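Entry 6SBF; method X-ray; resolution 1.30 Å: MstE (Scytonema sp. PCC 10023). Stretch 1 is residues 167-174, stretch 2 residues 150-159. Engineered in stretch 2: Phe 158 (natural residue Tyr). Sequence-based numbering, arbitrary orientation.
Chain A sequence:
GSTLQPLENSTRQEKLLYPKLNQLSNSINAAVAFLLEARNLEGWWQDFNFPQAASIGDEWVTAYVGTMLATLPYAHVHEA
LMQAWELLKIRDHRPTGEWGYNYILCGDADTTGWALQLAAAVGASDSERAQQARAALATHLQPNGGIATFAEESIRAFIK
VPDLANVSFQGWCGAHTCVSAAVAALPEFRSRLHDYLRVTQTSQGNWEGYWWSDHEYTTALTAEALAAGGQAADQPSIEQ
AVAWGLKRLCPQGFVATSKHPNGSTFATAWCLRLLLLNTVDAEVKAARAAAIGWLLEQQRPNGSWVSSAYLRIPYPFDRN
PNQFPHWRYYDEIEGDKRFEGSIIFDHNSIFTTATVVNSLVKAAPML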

# COMPACT_ATOMS: atom_id res chain seq x y z
N VAL A 167 -17.15 0.95 24.26
CA VAL A 167 -16.98 0.04 23.09
C VAL A 167 -15.47 -0.38 22.97
O VAL A 167 -14.52 0.40 23.25
CB VAL A 167 -17.54 0.69 21.80
CG1 VAL A 167 -16.83 0.24 20.54
CG2 VAL A 167 -19.05 0.47 21.69
N SER A 168 -15.20 -1.63 22.60
CA SER A 168 -13.82 -2.19 22.45
C SER A 168 -13.14 -1.45 21.30
O SER A 168 -13.77 -1.26 20.26
CB SER A 168 -13.86 -3.65 22.15
OG SER A 168 -12.53 -4.16 21.84
N PHE A 169 -11.87 -1.10 21.49
CA PHE A 169 -10.97 -0.72 20.35
C PHE A 169 -9.99 -1.83 19.99
O PHE A 169 -9.00 -1.58 19.27
CB PHE A 169 -10.28 0.60 20.65
CG PHE A 169 -11.15 1.80 20.34
CD1 PHE A 169 -12.41 1.97 20.87
CD2 PHE A 169 -10.74 2.71 19.43
CE1 PHE A 169 -13.17 3.09 20.55
CE2 PHE A 169 -11.48 3.82 19.10
CZ PHE A 169 -12.70 4.01 19.64
N GLN A 170 -10.23 -3.06 20.40
CA GLN A 170 -9.26 -4.17 20.19
C GLN A 170 -9.16 -4.54 18.72
O GLN A 170 -8.15 -5.20 18.34
CB GLN A 170 -9.66 -5.37 21.05
CG GLN A 170 -9.40 -5.08 22.51
CD GLN A 170 -8.00 -4.55 22.71
OE1 GLN A 170 -6.99 -5.23 22.42
NE2 GLN A 170 -7.90 -3.35 23.21
N GLY A 171 -10.13 -4.19 17.87
CA GLY A 171 -9.99 -4.32 16.42
C GLY A 171 -8.94 -3.36 15.87
O GLY A 171 -7.95 -3.82 15.26
N TRP A 172 -9.13 -2.08 16.13
CA TRP A 172 -8.20 -1.07 15.59
C TRP A 172 -6.82 -1.14 16.25
O TRP A 172 -5.87 -0.59 15.65
CB TRP A 172 -8.80 0.30 15.82
CG TRP A 172 -9.96 0.62 14.95
CD1 TRP A 172 -10.56 -0.16 14.01
CD2 TRP A 172 -10.71 1.84 14.99
NE1 TRP A 172 -11.62 0.50 13.46
CE2 TRP A 172 -11.72 1.74 14.02
CE3 TRP A 172 -10.57 3.01 15.72
CZ2 TRP A 172 -12.60 2.77 13.75
CZ3 TRP A 172 -11.46 4.02 15.47
CH2 TRP A 172 -12.46 3.90 14.51
N CYS A 173 -6.68 -1.76 17.41
CA CYS A 173 -5.44 -1.73 18.23
C CYS A 173 -4.82 -3.12 18.34
O CYS A 173 -3.89 -3.30 19.13
CB CYS A 173 -5.67 -1.10 19.60
SG CYS A 173 -6.31 0.58 19.47
N GLY A 174 -5.28 -4.06 17.54
CA GLY A 174 -4.65 -5.38 17.44
C GLY A 174 -3.62 -5.42 16.35
O GLY A 174 -3.57 -4.56 15.47
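Stretch 2 150-159: FAEESIRAFI

The apolar centre of this contact is built from Phe 169, Trp 172 and Cys 173 on stretch 1, which meet Ile 155 of stretch 2. Ile 155 belongs to the helix 152-158, and its CA-to-CB bond points toward stretch 1. With chi1 in t and chi2 in p, it sets CG2 3.9 Å from CD2 of Phe 169 and 3.9 Å from SG of Cys 173, while its CG1 lies 3.8 Å from CE3 of Trp 172. A branched aliphatic side chain suits this place because it can meet two aromatic rings and a sulfur at once. Four residues on, Ile 159, chi1 and chi2 both m, continues the apolar surface: its CD1 is 3.9 Å from CZ3 of Trp 172, near the plane of the indole, and its CG1 is 4.3 Å from CE2 of Phe 169, again at the ring edge.

The helix begins after Ala 151, its N-cap residue. Stretch 1 is less regular: residues 170-172 have helical phi/psi without the regular bonds, and a type I turn runs from Gly 171 to Gly 174. The backbones come nearest at Cys 173 and Phe 150, whose CA atoms are 5.1 Å apart. From there stretch 2 advances in the opposite sense of sequence, so that its start meets the end of stretch 1 and Arg 156 reaches Val 167. The small side chain of Cys 173 fits this close approach, its SG lying 3.4 Å from CA of Glu 152; its own CA makes a CA-H...O contact with O of Phe 150 at 3.5 Å. Beside it, CD2 of Phe 150 lies 4.4 Å from CB of Trp 172. N of Phe 150 and O of Trp 172 are buried here without a polar partner, 3.7 Å apart.

Toward the polar edge, Arg 156 serves both chemistries. Its CG stands over one face of the Phe 169 ring, 4.0 Å from the centroid and almost on the ring normal, a CH-pi contact. Beyond this aliphatic stem, NH1 donates a nearly straight hydrogen bond to O of Val 167 (2.7 Å). Glu 152, one turn earlier on the helix, holds the guanidinium through a salt bridge between its OE1 and NE of Arg 156 (2.9 Å). The extended Glu 152 side chain also lets OE1 accept a hydrogen bond from a water at 2.9 Å; that water accepts from N of Phe 169 (2.8 Å) and NE2 of Gln 170 (2.9 Å), linking the two stretches.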

# COMPACT_ATOMS: atom_id res chain seq x y z
N PHE A 150 -2.64 1.31 15.72
CA PHE A 150 -2.85 2.38 16.70
C PHE A 150 -2.63 1.88 18.11
O PHE A 150 -2.94 0.73 18.44
CB PHE A 150 -4.30 2.83 16.67
CG PHE A 150 -4.71 3.58 15.44
CD1 PHE A 150 -4.14 4.81 15.12
CD2 PHE A 150 -5.67 3.07 14.59
CE1 PHE A 150 -4.54 5.49 14.00
CE2 PHE A 150 -6.04 3.74 13.44
CZ PHE A 150 -5.49 4.98 13.17
N ALA A 151 -2.17 2.77 18.98
CA ALA A 151 -2.25 2.64 20.44
C ALA A 151 -3.63 3.13 20.87
O ALA A 151 -4.09 4.21 20.41
CB ALA A 151 -1.17 3.47 21.07
N GLU A 152 -4.24 2.37 21.76
CA GLU A 152 -5.65 2.58 22.12
C GLU A 152 -5.90 4.01 22.61
O GLU A 152 -6.92 4.62 22.19
CB GLU A 152 -6.03 1.56 23.19
CG GLU A 152 -7.50 1.62 23.55
CD GLU A 152 -8.08 0.46 24.34
OE1 GLU A 152 -9.26 0.53 24.72
OE2 GLU A 152 -7.35 -0.51 24.54
N GLU A 153 -5.09 4.50 23.53
CA GLU A 153 -5.42 5.79 24.19
C GLU A 153 -5.24 6.89 23.14
O GLU A 153 -6.06 7.82 23.12
CB GLU A 153 -4.60 5.94 25.48
CG GLU A 153 -5.08 4.97 26.57
CD GLU A 153 -6.58 4.85 26.87
OE1 GLU A 153 -7.07 3.70 26.99
OE2 GLU A 153 -7.27 5.89 27.02
N SER A 154 -4.32 6.72 22.18
CA SER A 154 -4.07 7.72 21.12
C SER A 154 -5.32 7.89 20.26
O SER A 154 -5.71 9.06 19.98
CB SER A 154 -2.88 7.38 20.31
OG SER A 154 -1.77 7.33 21.14
N ILE A 155 -5.86 6.80 19.77
CA ILE A 155 -6.99 6.85 18.80
C ILE A 155 -8.28 7.15 19.56
O ILE A 155 -9.12 7.86 19.03
CB ILE A 155 -7.02 5.58 17.91
CG1 ILE A 155 -8.08 5.73 16.80
CG2 ILE A 155 -7.21 4.26 18.69
CD1 ILE A 155 -7.86 6.88 15.87
N ARG A 156 -8.44 6.67 20.79
CA ARG A 156 -9.55 7.14 21.64
C ARG A 156 -9.52 8.66 21.85
O ARG A 156 -10.62 9.28 21.87
CB ARG A 156 -9.54 6.42 22.99
CG ARG A 156 -10.18 5.04 22.93
CD ARG A 156 -10.33 4.46 24.34
NE ARG A 156 -10.70 3.05 24.38
CZ ARG A 156 -11.91 2.57 24.11
NH1 ARG A 156 -12.15 1.27 24.20
NH2 ARG A 156 -12.87 3.40 23.73
N ALA A 157 -8.34 9.25 22.12
CA ALA A 157 -8.22 10.70 22.44
C ALA A 157 -8.65 11.49 21.21
O ALA A 157 -9.26 12.49 21.32
CB ALA A 157 -6.81 11.09 22.87
N PHE A 158 -8.31 10.98 20.02
CA PHE A 158 -8.70 11.63 18.75
C PHE A 158 -10.22 11.54 18.55
O PHE A 158 -10.79 12.58 18.15
CB PHE A 158 -7.97 10.99 17.56
CG PHE A 158 -8.43 11.63 16.29
CD1 PHE A 158 -7.96 12.88 15.92
CD2 PHE A 158 -9.38 11.02 15.49
CE1 PHE A 158 -8.44 13.51 14.78
CE2 PHE A 158 -9.85 11.64 14.34
CZ PHE A 158 -9.40 12.89 14.00
N ILE A 159 -10.82 10.35 18.75
CA ILE A 159 -12.29 10.05 18.56
C ILE A 159 -13.14 10.71 19.68
O ILE A 159 -12.59 11.60 20.37
CB ILE A 159 -12.54 8.52 18.49
CG1 ILE A 159 -11.70 7.81 17.40
CG2 ILE A 159 -14.03 8.19 18.38
CD1 ILE A 159 -12.27 7.80 15.99
O HOH W 1 -10.40 -1.92 23.78